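Local structure of N-acetylmuramoyl-L-alanine amidase (Mycolicibacterium smegmatis, 7AGM) at residues A[12-18]-A[91-95]; A[17-21]-A[40-44]; A[46-50]-A[194-198]; A[52-56]-A[105-109]; A[117-121]-A[142-147]. The protein probably hydrolyses, as a zinc-dependent amidase, the amide bond between N-acetylmuramic acid and L-alanine in cell-wall peptidoglycan. One frame throughout, in Å; residues are numbered along the deposited sequence.

Interaction 1. Residues A[12-18]-A[91-95]; sequences FLDPGHN and RAAMA. With ZN (zinc ion), chain C.
Arg91 carries the polar half. Its extended side chain (chi1 m, chi2 and chi3 t) reaches from helix 88-98 to the end of strand 10-15, where four oxygens line its guanidinium edge. Arg91 NH1 forms a salt bridge with Asp14 OD1 at 2.7 Å and donates to Pro15 O at 2.9 Å; Arg91 NH2 donates to His17 O at 2.9 Å and, weakly, to Asn18 OD1 at 2.8 Å. Asn18 ND2 donates to Asn21 OD1, Arg91 NE to Pro86 O, and Asp14 accepts from Ser77 and Ser105. The backbone leaves the strand at Pro15 and turns at His17 (phi 76°, psi -178°), whose NE2 binds zinc at 2.1 Å and whose ND1 donates to Glu41 O. In this Amidase_3 fold, a mixed sheet flanked by helices, a metal ligand comes two residues after a strand end. Strand 12-15 and helix 91-95 run nearly antiparallel, at 164° with axes 9.5 Å apart; CA atoms pair Phe12 with Ala95 (5.9 Å) and Asp14 with Arg91 (7.4 Å). Over the face of Phe12 (chi1 t), Ala95 CB makes a CH-pi contact 4.0 Å from the centroid, and Phe12 CZ lies 3.7 Å from Met94 CB.

Interaction 2. Residues A[17-21]-A[40-44]; sequences HNGAN and QESGT. With ZN (zinc ion), chain C.
His17, with phi 76° and psi -178°, turns its side chain (chi1 m, chi2 -80°) toward 40-44; both segments are irregular loop, and their nearest CA atoms, those of His17 and Gly43, are 6.0 Å apart. His17 ND1 donates to Glu41 O at 2.9 Å (153°), while His17 NE2 binds zinc at 2.1 Å. Gly43 CA sits over the ring face, a CH-pi contact 3.6 Å from the centroid and 10° off the normal. A CB on Gly43 would come within 3.1 Å of His17 CG, and phi 94° with psi 165° calls for glycine in any case. At Asn18, the backbone N donates to water 4 (2.8 Å), which donates to Asn21 OD1 (2.8 Å) and Glu41 O (2.5 Å); Asn18 ND2 packs 3.5 Å from Gln40 CG and donates to Asn21 OD1 at 3.1 Å. Asn21 ND2 then approaches Ser42 CA at 3.7 Å. With Glu52 and His107 completing the protein ligands, the carbonyl of Glu41 acts as a second-shell acceptor: it fixes the proton on ND1, leaving the NE2 lone pair for the metal.

Interaction 3. Residues A[46-50]-A[194-198]; sequences TDDGY and LMKSP
The Lys196 ammonium and the Asp48 carboxylate form a bidentate salt bridge, Lys196 NZ to Asp48 OD1 at 2.6 Å and to Asp48 OD2 at 2.7 Å. The lysine is fully extended beyond chi1 (m, then t throughout), and Asp48 takes chi1 p to meet it. Asp48 OD2 also accepts from Thr46 OG1 at 2.6 Å, and that hydroxyl in turn accepts from Tyr50 N at 2.9 Å. Segment 46-50 contains a type I beta turn from Thr46 to Gly49, closed by Gly49 N to Thr46 O at 3.0 Å; a further backbone bond runs from Thr46 N to Tyr50 O at 2.9 Å. On the other segment, Ser197 N and Ser197 OG both donate to Leu194 O, at 3.1 and 2.9 Å. Ser197 is the N-cap of helix 198-219, its OG accepting from Gly200 N, while Met195 O accepts from Arg201. The Tyr50 ring (chi1 t) lies with one face over Lys196 CA; Tyr50 CD2 is 3.9 Å from Lys196 CG. The nearest CA pair, Tyr50 and Lys196, is 7.0 Å apart. The contact joins the loop before helix 52-69 to the junction of helices 189-196 and 198-219, with Phe55 of helix 52-69 touching both Tyr50 and Met195.

Interaction 4. Residues A[52-56]-A[105-109]; sequences EHSFT and SIHAD. With ZN (zinc ion), chain C.
Two of the three protein ligands of the zinc site come from this pair: Glu52 at the start of helix 52-69 and His107 on strand 102-109, with His17 the third. Glu52 OE2 and His107 ND1 each bind zinc at 2.0 Å, and waters 1, 2 and 3 (2.1, 2.2 and 2.1 Å) make it six-coordinate. Glu52 is extended (chi1 and chi2 t), bringing OE2 within reach of both zinc and Ala108 N, from which it accepts at 3.0 Å and 170°; Glu52 OE1 accepts a hydrogen bond from water 1 at 2.8 Å, and Ala108 O one from water 3 at 2.8 Å. Helix 52-56 crosses strand 105-109 at 139°, axes 7.7 Å apart, with CA pairs Glu52-Ala108 (5.9 Å) and Thr56-His107 (5.7 Å). Thr56 CG2 packs 3.1 Å from Ile106 O, and Phe55 CD2 3.8 Å from Ala108 CB. Shared between the metal and a strand amide, the carboxylate is held in place, while the polarised zinc-bound waters include plausible nucleophiles, as in related zinc amidases.

Interaction 5. Residues A[117-121]-A[142-147]; sequences GFHVL and MRDQLA
Phe118 (chi1 p) lays one ring face over Leu146: Leu146 CB makes a CH-pi contact 3.6 Å from the ring centroid and 10° off its normal, and Leu146 CD1 is 3.6 Å from Phe118 CD1. The ring reaches on to the helix backbone, with Phe118 CZ 3.5 Å from Arg143 O and 4.0 Å from Ala147 CB. Two residues along, Val120 (chi1 t) offers CG2, 3.9 Å from Met142 CG and 3.8 Å from Leu146 CD1, so Leu146 (m, t) wedges between Phe118 and Val120. Strand 119-121 and helix 142-147 run nearly antiparallel, at 165° with axes 8.8 Å apart; the closest CA pairs are Phe118-Leu146 (7.7 Å) and Val120-Arg143 (6.3 Å). This is a helix laid along the mixed beta-sheet of this alpha/beta fold, whose strand 178-185 also supplies Val181 to Met142 and Leu146. Arg143 sends its charge elsewhere: Arg143 NE meets Asp144 OD1 in a salt bridge at 2.8 Å, and NH1 donates to Gly160 O. Between the segments the cohesion therefore rests on dispersion and CH-pi contacts, without hydrogen bonds.

Interactions 1, 2 and 4 converge on one zinc ion, their centres 10 to 12 Å apart; interactions 1 and 2 share His17 and Asn18, and Thr44 O of interaction 2 lies 2.8 Å from Glu52 N of interaction 4. Interactions 1, 4 and 5 reach the same mixed sheet: strands 10-15 and 102-109 are neighbours, whereas 119-123 lies beyond strand 178-185, so that interaction 5 has its centre about 19 Å from that of interaction 1, across the chain's centre. Interaction 3 closes the longest sequence loop, enclosing interactions 4 and 5, and touches interaction 4 where Met195 CG approaches Phe55 CE1 at 3.5 Å. Sequence-distant ligands thus meet at one sheet-supported metal centre.

Interaction 1. Residues A[12-18]-A[91-95]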
# COMPACT_ATOMS: atom_id res chain seq x y z
N PHE A 12 0.38 4.36 9.74
CA PHE A 12 0.89 3.00 9.72
C PHE A 12 1.24 2.62 8.29
O PHE A 12 0.39 2.74 7.39
CB PHE A 12 -0.15 2.02 10.29
CG PHE A 12 0.36 0.61 10.43
CD1 PHE A 12 1.13 0.24 11.53
CD2 PHE A 12 0.07 -0.35 9.47
CE1 PHE A 12 1.59 -1.07 11.66
CE2 PHE A 12 0.52 -1.65 9.60
CZ PHE A 12 1.29 -2.01 10.71
N LEU A 13 2.48 2.17 8.08
CA LEU A 13 3.00 1.83 6.76
C LEU A 13 3.20 0.33 6.67
O LEU A 13 3.80 -0.29 7.55
CB LEU A 13 4.34 2.54 6.51
CG LEU A 13 4.27 4.07 6.46
CD1 LEU A 13 5.67 4.66 6.47
CD2 LEU A 13 3.48 4.53 5.22
N ASP A 14 2.70 -0.27 5.58
CA ASP A 14 2.74 -1.71 5.37
C ASP A 14 3.39 -2.04 4.03
O ASP A 14 2.72 -2.10 3.00
CB ASP A 14 1.34 -2.32 5.46
CG ASP A 14 1.30 -3.77 5.03
OD1 ASP A 14 2.26 -4.51 5.35
OD2 ASP A 14 0.31 -4.17 4.38
N PRO A 15 4.70 -2.29 4.02
CA PRO A 15 5.34 -2.77 2.79
C PRO A 15 4.94 -4.22 2.54
O PRO A 15 5.23 -5.11 3.34
CB PRO A 15 6.84 -2.63 3.08
CG PRO A 15 6.96 -2.62 4.57
CD PRO A 15 5.64 -2.14 5.15
N GLY A 16 4.23 -4.44 1.43
CA GLY A 16 3.62 -5.73 1.19
C GLY A 16 4.63 -6.86 1.15
O GLY A 16 5.77 -6.69 0.70
N HIS A 17 4.20 -8.02 1.65
CA HIS A 17 4.89 -9.31 1.56
C HIS A 17 6.07 -9.40 2.52
O HIS A 17 6.28 -8.47 3.31
CB HIS A 17 5.24 -9.65 0.11
CG HIS A 17 4.08 -9.50 -0.81
ND1 HIS A 17 3.09 -10.45 -0.92
CD2 HIS A 17 3.71 -8.47 -1.61
CE1 HIS A 17 2.17 -10.03 -1.78
NE2 HIS A 17 2.52 -8.83 -2.20
N ASN A 18 6.80 -10.51 2.49
CA ASN A 18 7.92 -10.75 3.40
C ASN A 18 9.20 -10.90 2.60
O ASN A 18 9.19 -11.33 1.45
CB ASN A 18 7.77 -12.07 4.17
CG ASN A 18 6.42 -12.24 4.84
OD1 ASN A 18 5.85 -11.29 5.37
ND2 ASN A 18 5.93 -13.47 4.84
N ARG A 91 -1.33 -7.90 10.00
CA ARG A 91 -0.99 -6.54 9.58
C ARG A 91 -2.15 -5.58 9.81
O ARG A 91 -1.93 -4.42 10.21
CB ARG A 91 -0.52 -6.54 8.12
CG ARG A 91 0.76 -7.34 7.90
CD ARG A 91 1.09 -7.47 6.43
NE ARG A 91 2.26 -8.33 6.25
CZ ARG A 91 3.36 -8.02 5.56
NH1 ARG A 91 3.47 -6.85 4.94
NH2 ARG A 91 4.35 -8.90 5.46
N ALA A 92 -3.38 -6.03 9.59
CA ALA A 92 -4.53 -5.19 9.93
C ALA A 92 -4.64 -4.99 11.44
O ALA A 92 -4.91 -3.87 11.90
CB ALA A 92 -5.83 -5.75 9.35
N ALA A 93 -4.41 -6.05 12.22
CA ALA A 93 -4.47 -5.92 13.68
C ALA A 93 -3.41 -4.96 14.21
O ALA A 93 -3.69 -4.15 15.11
CB ALA A 93 -4.33 -7.29 14.34
N MET A 94 -2.20 -5.02 13.66
CA MET A 94 -1.15 -4.07 14.05
C MET A 94 -1.57 -2.64 13.75
O MET A 94 -1.38 -1.74 14.57
CB MET A 94 0.14 -4.40 13.32
CG MET A 94 0.78 -5.70 13.74
SD MET A 94 2.16 -6.10 12.63
CE MET A 94 3.39 -4.90 13.18
N ALA A 95 -2.15 -2.41 12.57
CA ALA A 95 -2.62 -1.08 12.23
C ALA A 95 -3.70 -0.62 13.20
O ALA A 95 -3.64 0.49 13.74
CB ALA A 95 -3.17 -1.06 10.80
ZN ZN C . 1.47 -7.41 -3.37
O HOH W 1 1.18 -9.11 -4.65
O HOH W 2 -0.47 -8.45 -3.02
O HOH W 3 0.58 -6.87 -5.16

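Interaction 2. Residues A[17-21]-A[40-44]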
# COMPACT_ATOMS: atom_id res chain seq x y z
N HIS A 17 4.20 -8.02 1.65
CA HIS A 17 4.89 -9.31 1.56
C HIS A 17 6.07 -9.40 2.52
O HIS A 17 6.28 -8.47 3.31
CB HIS A 17 5.24 -9.65 0.11
CG HIS A 17 4.08 -9.50 -0.81
ND1 HIS A 17 3.09 -10.45 -0.92
CD2 HIS A 17 3.71 -8.47 -1.61
CE1 HIS A 17 2.17 -10.03 -1.78
NE2 HIS A 17 2.52 -8.83 -2.20
N ASN A 18 6.80 -10.51 2.49
CA ASN A 18 7.92 -10.75 3.40
C ASN A 18 9.20 -10.90 2.60
O ASN A 18 9.19 -11.33 1.45
CB ASN A 18 7.77 -12.07 4.17
CG ASN A 18 6.42 -12.24 4.84
OD1 ASN A 18 5.85 -11.29 5.37
ND2 ASN A 18 5.93 -13.47 4.84
N GLY A 19 10.33 -10.61 3.26
CA GLY A 19 11.63 -10.84 2.65
C GLY A 19 12.01 -12.30 2.57
O GLY A 19 12.93 -12.66 1.82
N ALA A 20 11.35 -13.16 3.35
CA ALA A 20 11.53 -14.60 3.24
C ALA A 20 10.23 -15.27 3.67
O ALA A 20 9.47 -14.73 4.47
CB ALA A 20 12.70 -15.09 4.10
N ASN A 21 9.99 -16.46 3.11
CA ASN A 21 8.76 -17.19 3.38
C ASN A 21 9.07 -18.62 3.79
O ASN A 21 10.09 -19.19 3.40
CB ASN A 21 7.82 -17.20 2.17
CG ASN A 21 7.31 -15.83 1.81
OD1 ASN A 21 6.35 -15.33 2.41
ND2 ASN A 21 7.95 -15.20 0.84
N GLN A 40 0.19 -15.46 4.07
CA GLN A 40 0.97 -14.58 3.22
C GLN A 40 1.09 -15.16 1.82
O GLN A 40 0.81 -16.34 1.59
CB GLN A 40 2.37 -14.30 3.80
CG GLN A 40 2.45 -13.03 4.64
CD GLN A 40 2.10 -11.77 3.86
OE1 GLN A 40 2.12 -11.76 2.63
NE2 GLN A 40 1.77 -10.71 4.57
N GLU A 41 1.50 -14.30 0.90
CA GLU A 41 1.88 -14.69 -0.45
C GLU A 41 3.28 -14.15 -0.69
O GLU A 41 3.67 -13.13 -0.11
CB GLU A 41 0.97 -14.06 -1.50
CG GLU A 41 -0.41 -14.65 -1.57
CD GLU A 41 -0.41 -16.04 -2.17
OE1 GLU A 41 0.49 -16.35 -2.98
OE2 GLU A 41 -1.32 -16.82 -1.83
N SER A 42 4.05 -14.84 -1.54
CA SER A 42 5.42 -14.41 -1.78
C SER A 42 5.49 -13.03 -2.42
O SER A 42 6.45 -12.29 -2.18
CB SER A 42 6.13 -15.44 -2.66
OG SER A 42 5.42 -15.64 -3.86
N GLY A 43 4.50 -12.67 -3.22
CA GLY A 43 4.58 -11.48 -4.03
C GLY A 43 5.09 -11.79 -5.43
O GLY A 43 5.64 -12.86 -5.71
N THR A 44 4.90 -10.83 -6.33
CA THR A 44 5.32 -11.01 -7.71
C THR A 44 6.77 -10.56 -7.87
O THR A 44 7.48 -10.32 -6.89
CB THR A 44 4.33 -10.34 -8.66
OG1 THR A 44 4.62 -10.74 -10.01
CG2 THR A 44 4.38 -8.82 -8.54
ZN ZN C . 1.47 -7.41 -3.37
O HOH W 4 5.56 -12.80 1.54
O HOH W 1 1.18 -9.11 -4.65
O HOH W 2 -0.47 -8.45 -3.02
O HOH W 3 0.58 -6.87 -5.16

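Interaction 3. Residues A[46-50]-A[194-198]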
# COMPACT_ATOMS: atom_id res chain seq x y z
N THR A 46 9.69 -8.88 -11.19
CA THR A 46 9.94 -8.56 -12.58
C THR A 46 10.28 -9.85 -13.34
O THR A 46 10.55 -10.89 -12.75
CB THR A 46 11.06 -7.53 -12.73
OG1 THR A 46 12.31 -8.10 -12.33
CG2 THR A 46 10.77 -6.29 -11.86
N ASP A 47 10.24 -9.76 -14.67
CA ASP A 47 10.57 -10.93 -15.49
C ASP A 47 11.93 -11.50 -15.10
O ASP A 47 12.11 -12.72 -15.06
CB ASP A 47 10.58 -10.55 -16.97
CG ASP A 47 9.19 -10.36 -17.53
OD1 ASP A 47 8.24 -10.95 -16.97
OD2 ASP A 47 9.05 -9.64 -18.53
N ASP A 48 12.88 -10.63 -14.80
CA ASP A 48 14.23 -11.07 -14.48
C ASP A 48 14.50 -11.15 -12.98
O ASP A 48 15.66 -11.26 -12.57
CB ASP A 48 15.26 -10.21 -15.21
CG ASP A 48 15.05 -8.74 -15.00
OD1 ASP A 48 15.73 -7.94 -15.67
OD2 ASP A 48 14.21 -8.36 -14.15
N GLY A 49 13.46 -11.12 -12.15
CA GLY A 49 13.55 -11.61 -10.79
C GLY A 49 13.75 -10.59 -9.69
O GLY A 49 14.10 -10.99 -8.57
N TYR A 50 13.56 -9.31 -9.96
CA TYR A 50 13.56 -8.34 -8.87
C TYR A 50 12.24 -8.46 -8.13
O TYR A 50 11.18 -8.30 -8.75
CB TYR A 50 13.76 -6.92 -9.41
CG TYR A 50 13.71 -5.85 -8.34
CD1 TYR A 50 14.68 -5.77 -7.35
CD2 TYR A 50 12.67 -4.93 -8.32
CE1 TYR A 50 14.62 -4.78 -6.35
CE2 TYR A 50 12.60 -3.95 -7.34
CZ TYR A 50 13.57 -3.88 -6.37
OH TYR A 50 13.47 -2.89 -5.41
N LEU A 194 11.49 1.39 -13.57
CA LEU A 194 11.36 2.37 -12.49
C LEU A 194 11.55 1.71 -11.13
O LEU A 194 12.26 2.23 -10.26
CB LEU A 194 9.99 3.04 -12.54
CG LEU A 194 9.80 4.14 -13.58
CD1 LEU A 194 8.31 4.48 -13.70
CD2 LEU A 194 10.62 5.38 -13.23
N MET A 195 10.91 0.55 -10.92
CA MET A 195 10.93 -0.11 -9.62
C MET A 195 12.32 -0.59 -9.25
O MET A 195 12.67 -0.63 -8.06
CB MET A 195 9.96 -1.28 -9.64
CG MET A 195 8.53 -0.82 -9.63
SD MET A 195 7.39 -2.14 -10.04
CE MET A 195 5.84 -1.28 -9.75
N LYS A 196 13.13 -0.99 -10.23
CA LYS A 196 14.48 -1.45 -9.99
C LYS A 196 15.46 -0.33 -9.68
O LYS A 196 16.58 -0.61 -9.25
CB LYS A 196 14.99 -2.20 -11.22
CG LYS A 196 14.32 -3.51 -11.51
CD LYS A 196 14.83 -3.99 -12.85
CE LYS A 196 14.32 -5.34 -13.23
NZ LYS A 196 14.99 -5.76 -14.49
N SER A 197 15.07 0.93 -9.89
CA SER A 197 16.01 2.02 -9.70
C SER A 197 15.73 2.77 -8.40
O SER A 197 14.57 3.00 -8.04
CB SER A 197 15.95 3.01 -10.86
OG SER A 197 14.69 3.65 -10.92
N PRO A 198 16.80 3.14 -7.68
CA PRO A 198 16.60 3.95 -6.47
C PRO A 198 15.83 5.23 -6.75
O PRO A 198 14.97 5.62 -5.95
CB PRO A 198 18.03 4.23 -5.98
CG PRO A 198 18.85 3.13 -6.57
CD PRO A 198 18.21 2.75 -7.88

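Interaction 4. Residues A[52-56]-A[105-109]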
# COMPACT_ATOMS: atom_id res chain seq x y z
N GLU A 52 8.87 -8.16 -5.69
CA GLU A 52 7.95 -7.18 -5.11
C GLU A 52 8.32 -6.83 -3.68
O GLU A 52 8.29 -5.65 -3.29
CB GLU A 52 6.52 -7.71 -5.16
CG GLU A 52 5.52 -6.72 -4.57
CD GLU A 52 4.10 -7.24 -4.56
OE1 GLU A 52 3.87 -8.35 -5.09
OE2 GLU A 52 3.21 -6.54 -4.02
N HIS A 53 8.70 -7.82 -2.87
CA HIS A 53 8.94 -7.55 -1.46
C HIS A 53 10.09 -6.57 -1.25
O HIS A 53 10.07 -5.79 -0.29
CB HIS A 53 9.13 -8.84 -0.67
CG HIS A 53 10.44 -9.53 -0.91
ND1 HIS A 53 11.62 -9.12 -0.32
CD2 HIS A 53 10.75 -10.63 -1.63
CE1 HIS A 53 12.60 -9.93 -0.68
NE2 HIS A 53 12.10 -10.86 -1.48
N SER A 54 11.09 -6.57 -2.14
CA SER A 54 12.19 -5.61 -2.01
C SER A 54 11.77 -4.23 -2.50
O SER A 54 12.14 -3.21 -1.89
CB SER A 54 13.43 -6.10 -2.75
OG SER A 54 13.89 -7.32 -2.18
N PHE A 55 10.98 -4.17 -3.58
CA PHE A 55 10.45 -2.89 -4.03
C PHE A 55 9.61 -2.23 -2.95
O PHE A 55 9.76 -1.03 -2.67
CB PHE A 55 9.60 -3.07 -5.29
CG PHE A 55 8.77 -1.85 -5.60
CD1 PHE A 55 9.35 -0.71 -6.13
CD2 PHE A 55 7.41 -1.83 -5.31
CE1 PHE A 55 8.60 0.43 -6.39
CE2 PHE A 55 6.65 -0.71 -5.57
CZ PHE A 55 7.23 0.43 -6.11
N THR A 56 8.69 -2.99 -2.34
CA THR A 56 7.81 -2.37 -1.36
C THR A 56 8.59 -1.94 -0.12
O THR A 56 8.32 -0.89 0.46
CB THR A 56 6.67 -3.32 -0.96
OG1 THR A 56 7.21 -4.44 -0.25
CG2 THR A 56 5.88 -3.79 -2.19
N SER A 105 -0.80 0.58 2.65
CA SER A 105 -0.09 -0.63 2.26
C SER A 105 0.46 -0.42 0.86
O SER A 105 -0.24 0.11 -0.01
CB SER A 105 -1.04 -1.82 2.30
OG SER A 105 -0.38 -3.01 1.91
N ILE A 106 1.73 -0.77 0.66
CA ILE A 106 2.43 -0.48 -0.59
C ILE A 106 2.77 -1.79 -1.28
O ILE A 106 3.40 -2.68 -0.67
CB ILE A 106 3.67 0.39 -0.34
CG1 ILE A 106 3.24 1.75 0.22
CG2 ILE A 106 4.45 0.57 -1.63
CD1 ILE A 106 4.41 2.70 0.52
N HIS A 107 2.37 -1.91 -2.55
CA HIS A 107 2.48 -3.15 -3.31
C HIS A 107 2.92 -2.84 -4.73
O HIS A 107 2.96 -1.69 -5.16
CB HIS A 107 1.14 -3.89 -3.37
CG HIS A 107 0.82 -4.62 -2.12
ND1 HIS A 107 0.94 -5.99 -2.01
CD2 HIS A 107 0.40 -4.18 -0.91
CE1 HIS A 107 0.60 -6.36 -0.79
NE2 HIS A 107 0.27 -5.28 -0.10
N ALA A 108 3.22 -3.92 -5.46
CA ALA A 108 3.38 -3.87 -6.90
C ALA A 108 2.70 -5.08 -7.51
O ALA A 108 2.64 -6.15 -6.89
CB ALA A 108 4.85 -3.83 -7.33
N ASP A 109 2.20 -4.91 -8.73
CA ASP A 109 1.25 -5.82 -9.33
C ASP A 109 1.89 -6.68 -10.41
O ASP A 109 2.99 -6.40 -10.90
CB ASP A 109 0.12 -5.01 -9.97
CG ASP A 109 -1.15 -5.80 -10.14
OD1 ASP A 109 -1.31 -6.86 -9.49
OD2 ASP A 109 -2.00 -5.34 -10.93
ZN ZN C . 1.47 -7.41 -3.37
O HOH W 1 1.18 -9.11 -4.65
O HOH W 3 0.58 -6.87 -5.16
O HOH W 2 -0.47 -8.45 -3.02

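Interaction 5. Residues A[117-121]-A[142-147]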
# COMPACT_ATOMS: atom_id res chain seq x y z
N GLY A 117 1.10 1.37 -14.95
CA GLY A 117 0.48 2.42 -14.16
C GLY A 117 -0.00 1.91 -12.81
O GLY A 117 0.08 0.73 -12.48
N PHE A 118 -0.51 2.86 -12.02
CA PHE A 118 -0.89 2.61 -10.63
C PHE A 118 -2.39 2.35 -10.48
O PHE A 118 -3.21 2.79 -11.30
CB PHE A 118 -0.50 3.80 -9.74
CG PHE A 118 -1.40 5.01 -9.90
CD1 PHE A 118 -2.60 5.11 -9.19
CD2 PHE A 118 -1.06 6.03 -10.79
CE1 PHE A 118 -3.44 6.20 -9.37
CE2 PHE A 118 -1.90 7.12 -10.96
CZ PHE A 118 -3.09 7.21 -10.24
N HIS A 119 -2.75 1.67 -9.40
CA HIS A 119 -4.13 1.69 -8.95
C HIS A 119 -4.19 1.68 -7.43
O HIS A 119 -3.32 1.13 -6.76
CB HIS A 119 -5.05 0.66 -9.66
CG HIS A 119 -4.68 -0.78 -9.44
ND1 HIS A 119 -3.51 -1.34 -9.91
CD2 HIS A 119 -5.37 -1.79 -8.86
CE1 HIS A 119 -3.48 -2.62 -9.59
NE2 HIS A 119 -4.60 -2.92 -8.96
N VAL A 120 -5.21 2.36 -6.90
CA VAL A 120 -5.41 2.54 -5.47
C VAL A 120 -6.64 1.74 -5.07
O VAL A 120 -7.74 2.00 -5.56
CB VAL A 120 -5.56 4.02 -5.07
CG1 VAL A 120 -5.76 4.15 -3.55
CG2 VAL A 120 -4.35 4.83 -5.53
N LEU A 121 -6.44 0.76 -4.20
CA LEU A 121 -7.50 -0.13 -3.74
C LEU A 121 -8.07 0.37 -2.42
O LEU A 121 -7.35 0.87 -1.55
CB LEU A 121 -6.97 -1.55 -3.53
CG LEU A 121 -6.54 -2.40 -4.73
CD1 LEU A 121 -5.34 -1.82 -5.49
CD2 LEU A 121 -6.25 -3.82 -4.27
N MET A 142 -5.14 10.13 -2.79
CA MET A 142 -3.95 9.38 -3.18
C MET A 142 -3.89 9.20 -4.70
O MET A 142 -2.84 9.43 -5.32
CB MET A 142 -3.96 8.02 -2.49
CG MET A 142 -2.75 7.15 -2.82
SD MET A 142 -1.19 7.81 -2.21
CE MET A 142 -1.33 7.41 -0.46
N ARG A 143 -5.01 8.81 -5.31
CA ARG A 143 -5.07 8.69 -6.77
C ARG A 143 -4.70 10.01 -7.45
O ARG A 143 -3.92 10.03 -8.42
CB ARG A 143 -6.49 8.28 -7.16
CG ARG A 143 -6.70 8.06 -8.65
CD ARG A 143 -7.85 8.88 -9.18
NE ARG A 143 -7.43 10.24 -9.51
CZ ARG A 143 -6.92 10.61 -10.68
NH1 ARG A 143 -6.78 9.71 -11.66
NH2 ARG A 143 -6.56 11.87 -10.89
N ASP A 144 -5.23 11.13 -6.94
CA ASP A 144 -4.96 12.42 -7.54
C ASP A 144 -3.48 12.78 -7.45
O ASP A 144 -2.90 13.33 -8.40
CB ASP A 144 -5.82 13.51 -6.89
CG ASP A 144 -7.26 13.48 -7.35
OD1 ASP A 144 -7.59 12.71 -8.28
OD2 ASP A 144 -8.07 14.23 -6.77
N GLN A 145 -2.83 12.47 -6.33
CA GLN A 145 -1.43 12.85 -6.17
C GLN A 145 -0.50 11.95 -6.97
O GLN A 145 0.52 12.43 -7.48
CB GLN A 145 -1.04 12.91 -4.69
CG GLN A 145 -1.64 14.09 -3.95
CD GLN A 145 -1.39 15.40 -4.69
OE1 GLN A 145 -0.24 15.74 -4.99
NE2 GLN A 145 -2.46 16.13 -4.99
N LEU A 146 -0.82 10.66 -7.09
CA LEU A 146 -0.05 9.80 -7.98
C LEU A 146 -0.17 10.28 -9.42
O LEU A 146 0.82 10.38 -10.14
CB LEU A 146 -0.52 8.35 -7.83
CG LEU A 146 -0.17 7.69 -6.50
CD1 LEU A 146 -0.98 6.44 -6.24
CD2 LEU A 146 1.30 7.32 -6.46
N ALA A 147 -1.40 10.60 -9.85
CA ALA A 147 -1.59 11.04 -11.22
C ALA A 147 -0.99 12.42 -11.47
O ALA A 147 -0.48 12.68 -12.57
CB ALA A 147 -3.08 11.03 -11.56